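Putative O-GlcNAcase nagJ (Clostridium perfringens, PDB 6PV5) probably hydrolyses terminal N-acetylhexosamine residues from glycans, as a family 84 glycoside hydrolase. Local coordinates at residues 411-423 with 434-448. Sequence-based numbering, arbitrary orientation.
With EDO (1,2-ethanediol), chain E.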
# COMPACT_ATOMS: atom_id res chain seq x y z
N LYS A 411 3.72 15.83 7.76
CA LYS A 411 4.46 15.62 9.01
C LYS A 411 5.75 14.85 8.70
O LYS A 411 5.92 13.69 9.09
CB LYS A 411 3.62 14.85 10.04
CG LYS A 411 4.18 14.95 11.46
CD LYS A 411 3.79 13.81 12.41
CE LYS A 411 2.33 13.40 12.41
NZ LYS A 411 1.42 14.50 12.80
N GLU A 412 6.63 15.50 7.95
CA GLU A 412 7.60 14.78 7.15
C GLU A 412 8.73 14.21 8.01
O GLU A 412 9.48 13.39 7.52
CB GLU A 412 8.12 15.65 6.01
CG GLU A 412 8.43 17.07 6.49
CD GLU A 412 9.38 17.89 5.63
OE1 GLU A 412 9.59 17.51 4.46
OE2 GLU A 412 9.92 18.91 6.14
N ASP A 413 8.85 14.64 9.27
CA ASP A 413 9.92 14.18 10.15
C ASP A 413 9.54 12.88 10.85
O ASP A 413 10.38 12.28 11.52
CB ASP A 413 10.26 15.20 11.24
CG ASP A 413 10.78 16.50 10.65
OD1 ASP A 413 11.61 16.44 9.71
OD2 ASP A 413 10.33 17.57 11.11
N LYS A 414 8.28 12.47 10.72
CA LYS A 414 7.90 11.16 11.26
C LYS A 414 7.62 10.18 10.12
O LYS A 414 6.81 10.49 9.25
CB LYS A 414 6.65 11.30 12.14
CG LYS A 414 6.29 10.01 12.84
CD LYS A 414 5.34 10.13 14.02
CE LYS A 414 5.26 8.80 14.76
NZ LYS A 414 4.29 8.87 15.89
N MET A 415 8.24 8.99 10.16
CA MET A 415 7.96 7.93 9.19
C MET A 415 6.72 7.14 9.63
O MET A 415 6.60 6.77 10.79
CB MET A 415 9.12 6.94 9.05
CG MET A 415 10.46 7.55 8.63
SD MET A 415 10.34 8.34 7.00
CE MET A 415 12.03 8.23 6.40
N ALA A 416 5.83 6.84 8.68
CA ALA A 416 4.71 5.95 8.94
C ALA A 416 5.13 4.55 8.52
O ALA A 416 5.35 4.30 7.33
CB ALA A 416 3.49 6.42 8.17
N LEU A 417 5.26 3.65 9.51
CA LEU A 417 5.77 2.32 9.26
C LEU A 417 4.76 1.28 9.74
O LEU A 417 5.12 0.12 9.93
CB LEU A 417 7.11 2.13 10.01
CG LEU A 417 8.25 3.08 9.58
CD1 LEU A 417 9.47 2.89 10.49
CD2 LEU A 417 8.63 2.80 8.12
N GLY A 418 3.49 1.69 9.91
CA GLY A 418 2.48 0.76 10.40
C GLY A 418 1.59 0.12 9.33
O GLY A 418 1.65 0.47 8.15
N PRO A 419 0.69 -0.81 9.72
CA PRO A 419 -0.26 -1.41 8.78
C PRO A 419 -1.41 -0.46 8.49
O PRO A 419 -1.74 0.42 9.30
CB PRO A 419 -0.76 -2.64 9.55
CG PRO A 419 -0.73 -2.19 11.00
CD PRO A 419 0.54 -1.34 11.09
N ILE A 420 -1.99 -0.61 7.29
CA ILE A 420 -3.31 -0.06 6.99
C ILE A 420 -4.24 -0.42 8.14
O ILE A 420 -4.35 -1.57 8.52
CB ILE A 420 -3.81 -0.64 5.66
CG1 ILE A 420 -2.84 -0.37 4.50
CG2 ILE A 420 -5.23 -0.17 5.36
CD1 ILE A 420 -2.41 1.08 4.33
N TYR A 421 -4.92 0.56 8.71
CA TYR A 421 -5.53 0.33 10.01
C TYR A 421 -6.91 0.97 10.04
O TYR A 421 -7.07 2.08 9.52
CB TYR A 421 -4.63 0.94 11.09
CG TYR A 421 -4.92 0.49 12.50
CD1 TYR A 421 -4.48 -0.73 12.98
CD2 TYR A 421 -5.64 1.31 13.37
CE1 TYR A 421 -4.72 -1.14 14.29
CE2 TYR A 421 -5.91 0.92 14.67
CZ TYR A 421 -5.44 -0.31 15.12
OH TYR A 421 -5.71 -0.67 16.40
N ASP A 422 -7.90 0.28 10.65
CA ASP A 422 -9.23 0.83 10.92
C ASP A 422 -9.99 1.03 9.61
O ASP A 422 -10.84 1.91 9.52
CB ASP A 422 -9.18 2.19 11.62
CG ASP A 422 -8.99 2.17 13.14
OD1 ASP A 422 -9.28 1.12 13.76
OD2 ASP A 422 -8.57 3.24 13.69
N LEU A 423 -9.68 0.26 8.58
CA LEU A 423 -10.54 0.28 7.40
C LEU A 423 -11.54 -0.87 7.49
O LEU A 423 -11.17 -2.00 7.81
CB LEU A 423 -9.69 0.16 6.13
CG LEU A 423 -8.74 1.32 5.81
CD1 LEU A 423 -8.27 1.18 4.37
CD2 LEU A 423 -9.39 2.69 6.03
N PHE A 434 -9.17 0.54 -3.91
CA PHE A 434 -8.35 0.95 -2.79
C PHE A 434 -7.00 1.49 -3.29
O PHE A 434 -6.27 0.81 -4.00
CB PHE A 434 -8.22 -0.21 -1.80
CG PHE A 434 -7.36 0.14 -0.61
CD1 PHE A 434 -7.75 1.15 0.26
CD2 PHE A 434 -6.18 -0.55 -0.36
CE1 PHE A 434 -6.96 1.48 1.36
CE2 PHE A 434 -5.39 -0.20 0.73
CZ PHE A 434 -5.78 0.81 1.58
N ILE A 435 -6.70 2.74 -2.93
CA ILE A 435 -5.54 3.45 -3.45
C ILE A 435 -4.71 3.99 -2.28
O ILE A 435 -5.20 4.77 -1.47
CB ILE A 435 -6.00 4.60 -4.36
CG1 ILE A 435 -6.92 4.09 -5.48
CG2 ILE A 435 -4.81 5.37 -4.91
CD1 ILE A 435 -8.02 5.07 -5.81
N VAL A 436 -3.45 3.56 -2.22
CA VAL A 436 -2.51 3.98 -1.18
C VAL A 436 -1.70 5.17 -1.66
O VAL A 436 -1.15 5.15 -2.75
CB VAL A 436 -1.56 2.84 -0.81
CG1 VAL A 436 -0.50 3.31 0.19
CG2 VAL A 436 -2.34 1.65 -0.28
N ASN A 437 -1.71 6.24 -0.85
CA ASN A 437 -0.85 7.39 -1.06
C ASN A 437 0.36 7.23 -0.14
O ASN A 437 0.22 7.23 1.09
CB ASN A 437 -1.59 8.70 -0.79
CG ASN A 437 -0.86 9.91 -1.33
OD1 ASN A 437 0.06 9.78 -2.14
ND2 ASN A 437 -1.25 11.10 -0.88
N PRO A 438 1.57 6.98 -0.69
CA PRO A 438 2.74 6.63 0.13
C PRO A 438 3.53 7.89 0.47
O PRO A 438 3.13 9.01 0.13
CB PRO A 438 3.50 5.69 -0.83
CG PRO A 438 3.27 6.35 -2.20
CD PRO A 438 1.86 6.90 -2.14
N MET A 439 4.65 7.70 1.17
CA MET A 439 5.58 8.76 1.51
C MET A 439 6.50 9.05 0.32
O MET A 439 6.74 8.15 -0.49
CB MET A 439 6.48 8.31 2.68
CG MET A 439 5.73 8.13 3.99
SD MET A 439 6.86 7.76 5.38
CE MET A 439 7.22 6.05 5.01
N ARG A 440 7.09 10.24 0.31
CA ARG A 440 8.10 10.53 -0.71
C ARG A 440 9.29 9.58 -0.56
O ARG A 440 10.07 9.44 -1.50
CB ARG A 440 8.52 12.00 -0.67
CG ARG A 440 9.50 12.38 0.42
CD ARG A 440 10.01 13.79 0.13
NE ARG A 440 11.14 14.20 0.96
CZ ARG A 440 11.02 14.83 2.14
NH1 ARG A 440 9.82 15.13 2.61
NH2 ARG A 440 12.10 15.14 2.83
N PHE A 441 9.40 8.91 0.60
CA PHE A 441 10.46 7.96 0.90
C PHE A 441 10.03 6.57 0.47
O PHE A 441 9.22 5.92 1.14
CB PHE A 441 10.80 7.93 2.40
CG PHE A 441 11.10 9.30 2.96
CD1 PHE A 441 12.30 9.94 2.66
CD2 PHE A 441 10.17 9.97 3.74
CE1 PHE A 441 12.56 11.22 3.14
CE2 PHE A 441 10.43 11.23 4.25
CZ PHE A 441 11.62 11.86 3.94
N SER A 442 10.60 6.12 -0.66
CA SER A 442 10.09 4.96 -1.36
C SER A 442 10.27 3.69 -0.53
O SER A 442 9.31 2.97 -0.26
CB SER A 442 10.76 4.81 -2.71
OG SER A 442 10.35 3.60 -3.31
N ASP A 443 11.52 3.38 -0.16
CA ASP A 443 11.72 2.12 0.54
C ASP A 443 10.98 2.13 1.87
O ASP A 443 10.43 1.12 2.28
CB ASP A 443 13.20 1.71 0.55
CG ASP A 443 13.61 1.08 -0.77
OD1 ASP A 443 13.56 -0.18 -0.88
OD2 ASP A 443 13.95 1.85 -1.69
N ALA A 444 10.92 3.29 2.53
CA ALA A 444 10.34 3.35 3.86
C ALA A 444 8.81 3.17 3.80
O ALA A 444 8.19 2.81 4.80
CB ALA A 444 10.75 4.64 4.55
N SER A 445 8.24 3.38 2.60
CA SER A 445 6.80 3.26 2.35
C SER A 445 6.40 1.79 2.17
O SER A 445 5.23 1.46 2.16
CB SER A 445 6.41 4.02 1.11
OG SER A 445 6.27 5.39 1.40
N LYS A 446 7.37 0.90 1.97
CA LYS A 446 6.99 -0.43 1.53
C LYS A 446 6.17 -1.21 2.55
O LYS A 446 5.24 -1.90 2.16
CB LYS A 446 8.18 -1.20 0.98
CG LYS A 446 8.70 -0.63 -0.32
CD LYS A 446 9.85 -1.43 -0.90
CE LYS A 446 10.45 -0.77 -2.14
NZ LYS A 446 11.63 -1.55 -2.60
N ILE A 447 6.54 -1.19 3.84
CA ILE A 447 5.83 -1.97 4.84
C ILE A 447 4.34 -1.65 4.82
O ILE A 447 3.53 -2.57 4.68
CB ILE A 447 6.48 -1.91 6.24
CG1 ILE A 447 7.85 -2.62 6.24
CG2 ILE A 447 5.57 -2.52 7.30
CD1 ILE A 447 8.81 -2.05 7.25
N SER A 448 3.98 -0.36 4.91
CA SER A 448 2.58 0.02 4.94
C SER A 448 1.90 -0.37 3.63
O SER A 448 0.83 -0.96 3.66
CB SER A 448 2.41 1.49 5.26
OG SER A 448 3.12 1.82 6.45
C1 EDO E . 14.80 14.41 -0.61
O1 EDO E . 14.48 15.63 0.03
C2 EDO E . 14.39 13.20 0.15
O2 EDO E . 13.46 12.34 -0.51
O HOH W 1 11.97 15.15 6.10
O HOH W 2 5.81 1.80 5.59
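Glu412 and Arg440 form a salt bridge at the exposed end of this contact, Arg440 NH1 reaching Glu412 OE1 at 3.0 Å on the anti side of the carboxylate, with the carboxylate and guanidinium planes turned 52° apart. Deeper in, Ser448, small enough to sit close against the opposite backbone, gives its hydroxyl to the carbonyl of Gly418 (Ser448 OG to Gly418 O, 2.6 Å), in the carbonyl plane and on a lone pair; with OG anti to its own carbonyl carbon (chi1 -53°), the hydroxyl is carried toward Gly418 O. A water between the two segments donates to Ala416 O and Ala444 O and accepts from Ser448 N, satisfying buried backbone groups, while Ala416 N makes a weak bond to Met439 SD at 3.6 Å. The unbranched chain of Met415 bends at chi2 (-61°) and lays CE over one face of the Phe441 ring, 3.8 Å from its centroid; Arg440 CG covers the opposite face. Met415 SD, oblique to that ring, also meets Met439 SD at 3.9 Å. Farther along, branched Ile420 and Leu423 pack on Phe434, Leu423 CD1 lying 3.3 Å from Phe434 CE1. The contact thus folds the loop after strand 399-403 onto the segment running from strand 431-436, the last strand of the catalytic (beta/alpha)8 barrel, into helix 446-457.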